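PDB 4GAM: methane monooxygenase regulatory protein B from Methylococcus capsulatus, which regulates the soluble methane monooxygenase system, probably by docking on the hydroxylase component and modulating turnover at its diiron centre. Local coordinates for residues I113-T118 / S127-L132; D36-V41 / G83-D88. One frame throughout, in Å; residues are numbered along the deposited sequence.

Contact 1 (I113-T118 / S127-L132); sequences IGRAYT and SELMGL
The Arg115 guanidinium has the backbone N of Leu129 at its edge, in the plane of the group, while Leu129 CD2, Ser127 O and Glu128 O approach it obliquely. An aromatic side chain of another protein chain adds a cation-pi contact. The Tyr117 ring has Met130 CE obliquely beside it.

The Arg115 chain bends at chi2 (-70°) and again at chi3, which brings CG over to Glu128 O, 3.1 Å away, and turns the guanidinium toward Ser127. There Arg115 NH1 donates to Ser127 O over 2.9 Å, but the N-H...O angle of 131° makes this bond weak. The same carbonyl oxygen accepts from a basic side chain of the other protein. Leu129 crosses the arginine obliquely, CD2 standing 3.2 Å from Arg115 NH1.

Topologically, strands 115-118 and 122-126 form an antiparallel hairpin, and 127-132 is the tail that runs on from its second strand, past the start of the first. Gly114 precedes the hairpin with phi at 137°, where a CB would collide with the carbonyl O of Ile113; this one residue separates strand 109-113 of one sheet from strand 115-118 of the other.

An alanine in place of Arg115 would remove the guanidinium and would probably loosen the tail, losing the weak bond to Ser127 O, the packing against Leu129 CD2 and the cation-pi contact.

Farther along the strand, Tyr117 and Met130 cross at about a right angle. The methionine chain bends at chi2 and brings only its terminal methyl to the ring, with Met130 CE 3.6 Å from Tyr117 OH and 3.9 Å from Tyr117 CE1.

Contact 2 (D36-V41 / G83-D88); sequences DTVVLV and GKIEVD
Two antiparallel sheets meet here in the MmoB/DmpM fold: strand 37-43 is an inner strand of the four-stranded sheet, and strand 84-88 is an outermost strand, within this chain, of the three-stranded one. The touching parts run 20° apart, yet they do not pair as sheet neighbours. The CA atoms of Thr37 and Gly83 are 5.2 Å apart and those of Val38 and Lys84 already 6.1 Å, so the strands draw apart from their Thr37-Gly83 end.

Val38, Leu40 and Ile85 all start their side chains toward the opposing strand and fill the widening angle. Val38 and Ile85 cross obliquely: Val38 CG1 rests 3.8 Å from Ile85 CD1 and equally close to Ile85 CG1, so one methyl faces both ends of the last bond of the isoleucine. That bond is placed by Ile85 CG1 lying anti to the carbonyl carbon (chi1 -53°) and by an extended chi2, which send CD1 across to strand 37-43. Its tip also meets Leu40, but at the root of that side chain, with Leu40 CB 4.1 Å from Ile85 CD1. Ile79 and Ile125 pack on Ile85 as well, one from each sheet.

Lys84 and Glu86 start away from this apolar side, and Lys84 NZ forms a salt bridge with Glu86 OE1, meeting it from above the carboxylate plane.

At that close end, Gly83 sits where the chain passes from strand 76-82 into 84-88. Its amide N donates to Asp36 O over 2.8 Å, lying in the carbonyl plane at a C=O...N angle of 156°.

In the fold
The centres of the two contacts lie about 10 Å apart, and along the chain they come in series, contact 2 closing before contact 1 opens. Backbone polar pairs connect them. Ile113 N and Val39 O, 2.8 Å apart, probably hydrogen-bond where strands 109-113 and 37-43 pair in the four-stranded sheet; Ser127 N and Gly83 O, at 2.9 Å, probably do so beside the three-stranded sheet, which holds strands 84-88 and 115-118. Contact 2 is buried near the centre of the chain. Contact 1 is farther out, with much of it against another protein chain, consistent with contact 1 forming part of a docking surface.

Contact 1 (I113-T118 / S127-L132)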
loop_
_atom_site.group_PDB
_atom_site.type_symbol
_atom_site.label_atom_id
_atom_site.label_comp_id
_atom_site.label_asym_id
_atom_site.label_seq_id
_atom_site.Cartn_x
_atom_site.Cartn_y
_atom_site.Cartn_z
ATOM N N ILE D 113 4.148 -10.285 -25.879
ATOM C CA ILE D 113 4.416 -10.257 -27.308
ATOM C C ILE D 113 3.382 -11.155 -27.979
ATOM O O ILE D 113 3.466 -12.382 -27.918
ATOM C CB ILE D 113 5.855 -10.688 -27.651
ATOM C CG1 ILE D 113 6.860 -9.966 -26.750
ATOM C CG2 ILE D 113 6.168 -10.387 -29.100
ATOM C CD1 ILE D 113 8.302 -10.280 -27.077
ATOM N N GLY D 114 2.397 -10.517 -28.601
ATOM C CA GLY D 114 1.204 -11.184 -29.090
ATOM C C GLY D 114 0.027 -10.297 -28.730
ATOM O O GLY D 114 0.226 -9.220 -28.166
ATOM N N ARG D 115 -1.192 -10.721 -29.044
ATOM C CA ARG D 115 -2.357 -9.909 -28.697
ATOM C C ARG D 115 -2.909 -10.323 -27.343
ATOM O O ARG D 115 -3.156 -11.502 -27.098
ATOM C CB ARG D 115 -3.462 -10.008 -29.750
ATOM C CG ARG D 115 -3.016 -10.504 -31.106
ATOM C CD ARG D 115 -2.150 -9.500 -31.849
ATOM N NE ARG D 115 -0.752 -9.926 -31.921
ATOM C CZ ARG D 115 -0.311 -10.936 -32.666
ATOM N NH1 ARG D 115 -1.155 -11.646 -33.403
ATOM N NH2 ARG D 115 0.978 -11.242 -32.671
ATOM N N ALA D 116 -3.100 -9.344 -26.468
ATOM C CA ALA D 116 -3.657 -9.601 -25.148
ATOM C C ALA D 116 -5.030 -8.952 -25.013
ATOM O O ALA D 116 -5.308 -7.935 -25.651
ATOM C CB ALA D 116 -2.715 -9.090 -24.070
ATOM N N TYR D 117 -5.881 -9.552 -24.185
ATOM C CA TYR D 117 -7.216 -9.026 -23.910
ATOM C C TYR D 117 -7.858 -9.767 -22.738
ATOM O O TYR D 117 -7.451 -10.879 -22.402
ATOM C CB TYR D 117 -8.112 -9.112 -25.153
ATOM C CG TYR D 117 -8.356 -10.515 -25.668
ATOM C CD1 TYR D 117 -7.422 -11.154 -26.475
ATOM C CD2 TYR D 117 -9.532 -11.193 -25.366
ATOM C CE1 TYR D 117 -7.645 -12.433 -26.953
ATOM C CE2 TYR D 117 -9.765 -12.472 -25.840
ATOM C CZ TYR D 117 -8.817 -13.088 -26.633
ATOM O OH TYR D 117 -9.041 -14.361 -27.110
ATOM N N THR D 118 -8.854 -9.145 -22.114
ATOM C CA THR D 118 -9.563 -9.773 -21.001
ATOM C C THR D 118 -11.041 -9.978 -21.313
ATOM O O THR D 118 -11.753 -9.032 -21.657
ATOM C CB THR D 118 -9.439 -8.952 -19.700
ATOM O OG1 THR D 118 -10.114 -7.697 -19.849
ATOM C CG2 THR D 118 -7.982 -8.705 -19.361
ATOM N N SER D 127 -1.554 -15.564 -30.497
ATOM C CA SER D 127 -0.790 -15.219 -31.687
ATOM C C SER D 127 -1.731 -14.945 -32.855
ATOM O O SER D 127 -1.299 -14.535 -33.936
ATOM C CB SER D 127 0.181 -16.350 -32.039
ATOM O OG SER D 127 1.196 -15.898 -32.917
ATOM N N GLU D 128 -3.022 -15.171 -32.627
ATOM C CA GLU D 128 -4.033 -14.920 -33.645
ATOM C C GLU D 128 -4.237 -13.421 -33.830
ATOM O O GLU D 128 -4.332 -12.676 -32.854
ATOM C CB GLU D 128 -5.364 -15.581 -33.271
ATOM C CG GLU D 128 -6.249 -15.903 -34.473
ATOM C CD GLU D 128 -7.718 -15.574 -34.245
ATOM O OE1 GLU D 128 -8.239 -15.854 -33.145
ATOM O OE2 GLU D 128 -8.350 -15.028 -35.176
ATOM N N LEU D 129 -4.303 -12.986 -35.084
ATOM C CA LEU D 129 -4.531 -11.578 -35.395
ATOM C C LEU D 129 -6.018 -11.238 -35.350
ATOM O O LEU D 129 -6.751 -11.468 -36.313
ATOM C CB LEU D 129 -3.936 -11.224 -36.758
ATOM C CG LEU D 129 -2.407 -11.213 -36.832
ATOM C CD1 LEU D 129 -1.954 -11.217 -38.279
ATOM C CD2 LEU D 129 -1.839 -10.009 -36.093
ATOM N N MET D 130 -6.447 -10.675 -34.224
ATOM C CA MET D 130 -7.865 -10.441 -33.950
ATOM C C MET D 130 -8.481 -9.330 -34.802
ATOM O O MET D 130 -8.195 -8.148 -34.603
ATOM C CB MET D 130 -8.077 -10.144 -32.458
ATOM C CG MET D 130 -7.645 -11.267 -31.524
ATOM S SD MET D 130 -8.358 -12.849 -32.007
ATOM C CE MET D 130 -8.020 -13.843 -30.558
ATOM N N GLY D 131 -9.335 -9.720 -35.747
ATOM C CA GLY D 131 -10.061 -8.762 -36.560
ATOM C C GLY D 131 -9.705 -8.808 -38.033
ATOM O O GLY D 131 -10.410 -8.233 -38.865
ATOM N N LEU D 132 -8.611 -9.488 -38.361
ATOM C CA LEU D 132 -8.159 -9.577 -39.745
ATOM C C LEU D 132 -7.726 -10.996 -40.106
ATOM O O LEU D 132 -7.047 -11.213 -41.110
ATOM C CB LEU D 132 -7.025 -8.579 -40.007
ATOM C CG LEU D 132 -5.716 -8.791 -39.244
ATOM C CD1 LEU D 132 -4.652 -9.384 -40.154
ATOM C CD2 LEU D 132 -5.230 -7.494 -38.618
#

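Contact 2 (D36-V41 / G83-D88)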
loop_
_atom_site.group_PDB
_atom_site.type_symbol
_atom_site.label_atom_id
_atom_site.label_comp_id
_atom_site.label_asym_id
_atom_site.label_seq_id
_atom_site.Cartn_x
_atom_site.Cartn_y
_atom_site.Cartn_z
ATOM N N ASP D 36 4.470 -18.569 -34.644
ATOM C CA ASP D 36 3.178 -18.957 -34.080
ATOM C C ASP D 36 3.217 -18.938 -32.556
ATOM O O ASP D 36 2.292 -19.410 -31.897
ATOM C CB ASP D 36 2.767 -20.353 -34.563
ATOM C CG ASP D 36 3.536 -21.468 -33.866
ATOM O OD1 ASP D 36 4.729 -21.271 -33.554
ATOM O OD2 ASP D 36 2.947 -22.546 -33.629
ATOM N N THR D 37 4.294 -18.393 -32.002
ATOM C CA THR D 37 4.499 -18.428 -30.561
ATOM C C THR D 37 3.918 -17.207 -29.867
ATOM O O THR D 37 3.266 -16.371 -30.489
ATOM C CB THR D 37 5.993 -18.553 -30.197
ATOM O OG1 THR D 37 6.683 -17.350 -30.558
ATOM C CG2 THR D 37 6.623 -19.737 -30.919
ATOM N N VAL D 38 4.161 -17.125 -28.564
ATOM C CA VAL D 38 3.646 -16.043 -27.743
ATOM C C VAL D 38 4.627 -15.816 -26.601
ATOM O O VAL D 38 5.253 -16.760 -26.115
ATOM C CB VAL D 38 2.221 -16.369 -27.215
ATOM C CG1 VAL D 38 2.228 -16.651 -25.714
ATOM C CG2 VAL D 38 1.258 -15.247 -27.548
ATOM N N VAL D 39 4.793 -14.562 -26.196
ATOM C CA VAL D 39 5.707 -14.249 -25.108
ATOM C C VAL D 39 4.991 -13.544 -23.962
ATOM O O VAL D 39 4.366 -12.498 -24.151
ATOM C CB VAL D 39 6.894 -13.393 -25.585
ATOM C CG1 VAL D 39 7.845 -13.102 -24.428
ATOM C CG2 VAL D 39 7.622 -14.090 -26.722
ATOM N N LEU D 40 5.084 -14.134 -22.776
ATOM C CA LEU D 40 4.494 -13.555 -21.580
ATOM C C LEU D 40 5.582 -13.239 -20.559
ATOM O O LEU D 40 6.409 -14.090 -20.235
ATOM C CB LEU D 40 3.462 -14.513 -20.989
ATOM C CG LEU D 40 2.635 -14.001 -19.811
ATOM C CD1 LEU D 40 2.058 -12.630 -20.119
ATOM C CD2 LEU D 40 1.527 -14.993 -19.484
ATOM N N VAL D 41 5.587 -12.003 -20.069
ATOM C CA VAL D 41 6.535 -11.594 -19.040
ATOM C C VAL D 41 5.803 -11.327 -17.734
ATOM O O VAL D 41 4.956 -10.434 -17.661
ATOM C CB VAL D 41 7.311 -10.328 -19.442
ATOM C CG1 VAL D 41 8.086 -9.786 -18.248
ATOM C CG2 VAL D 41 8.245 -10.621 -20.607
ATOM N N GLY D 83 1.094 -20.671 -29.710
ATOM C CA GLY D 83 -0.301 -20.365 -29.961
ATOM C C GLY D 83 -0.878 -19.354 -28.995
ATOM O O GLY D 83 -1.206 -18.236 -29.390
ATOM N N LYS D 84 -0.999 -19.739 -27.726
ATOM C CA LYS D 84 -1.681 -18.897 -26.748
ATOM C C LYS D 84 -1.478 -19.343 -25.302
ATOM O O LYS D 84 -1.080 -20.478 -25.037
ATOM C CB LYS D 84 -3.181 -18.877 -27.042
ATOM C CG LYS D 84 -3.857 -20.215 -26.797
ATOM C CD LYS D 84 -5.344 -20.132 -27.060
ATOM C CE LYS D 84 -6.120 -21.035 -26.120
ATOM N NZ LYS D 84 -7.585 -20.827 -26.272
ATOM N N ILE D 85 -1.764 -18.429 -24.376
ATOM C CA ILE D 85 -1.808 -18.731 -22.945
ATOM C C ILE D 85 -3.031 -18.062 -22.322
ATOM O O ILE D 85 -3.263 -16.870 -22.520
ATOM C CB ILE D 85 -0.552 -18.225 -22.195
ATOM C CG1 ILE D 85 0.728 -18.726 -22.863
ATOM C CG2 ILE D 85 -0.593 -18.652 -20.727
ATOM C CD1 ILE D 85 1.987 -18.163 -22.252
ATOM N N GLU D 86 -3.815 -18.830 -21.573
ATOM C CA GLU D 86 -4.971 -18.284 -20.873
ATOM C C GLU D 86 -4.791 -18.375 -19.362
ATOM O O GLU D 86 -4.289 -19.373 -18.841
ATOM C CB GLU D 86 -6.254 -19.006 -21.290
ATOM C CG GLU D 86 -6.610 -18.859 -22.760
ATOM C CD GLU D 86 -7.968 -19.451 -23.086
ATOM O OE1 GLU D 86 -8.017 -20.608 -23.555
ATOM O OE2 GLU D 86 -8.988 -18.759 -22.868
ATOM N N VAL D 87 -5.201 -17.324 -18.661
ATOM C CA VAL D 87 -5.128 -17.296 -17.207
ATOM C C VAL D 87 -6.506 -17.034 -16.603
ATOM O O VAL D 87 -7.015 -15.915 -16.666
ATOM C CB VAL D 87 -4.141 -16.217 -16.712
ATOM C CG1 VAL D 87 -4.093 -16.189 -15.191
ATOM C CG2 VAL D 87 -2.757 -16.463 -17.283
ATOM N N ASP D 88 -7.114 -18.070 -16.032
ATOM C CA ASP D 88 -8.357 -17.890 -15.292
ATOM C C ASP D 88 -8.023 -17.340 -13.913
ATOM O O ASP D 88 -7.317 -17.979 -13.132
ATOM C CB ASP D 88 -9.134 -19.200 -15.171
ATOM C CG ASP D 88 -10.505 -19.005 -14.547
ATOM O OD1 ASP D 88 -11.069 -17.899 -14.688
ATOM O OD2 ASP D 88 -11.019 -19.952 -13.915
#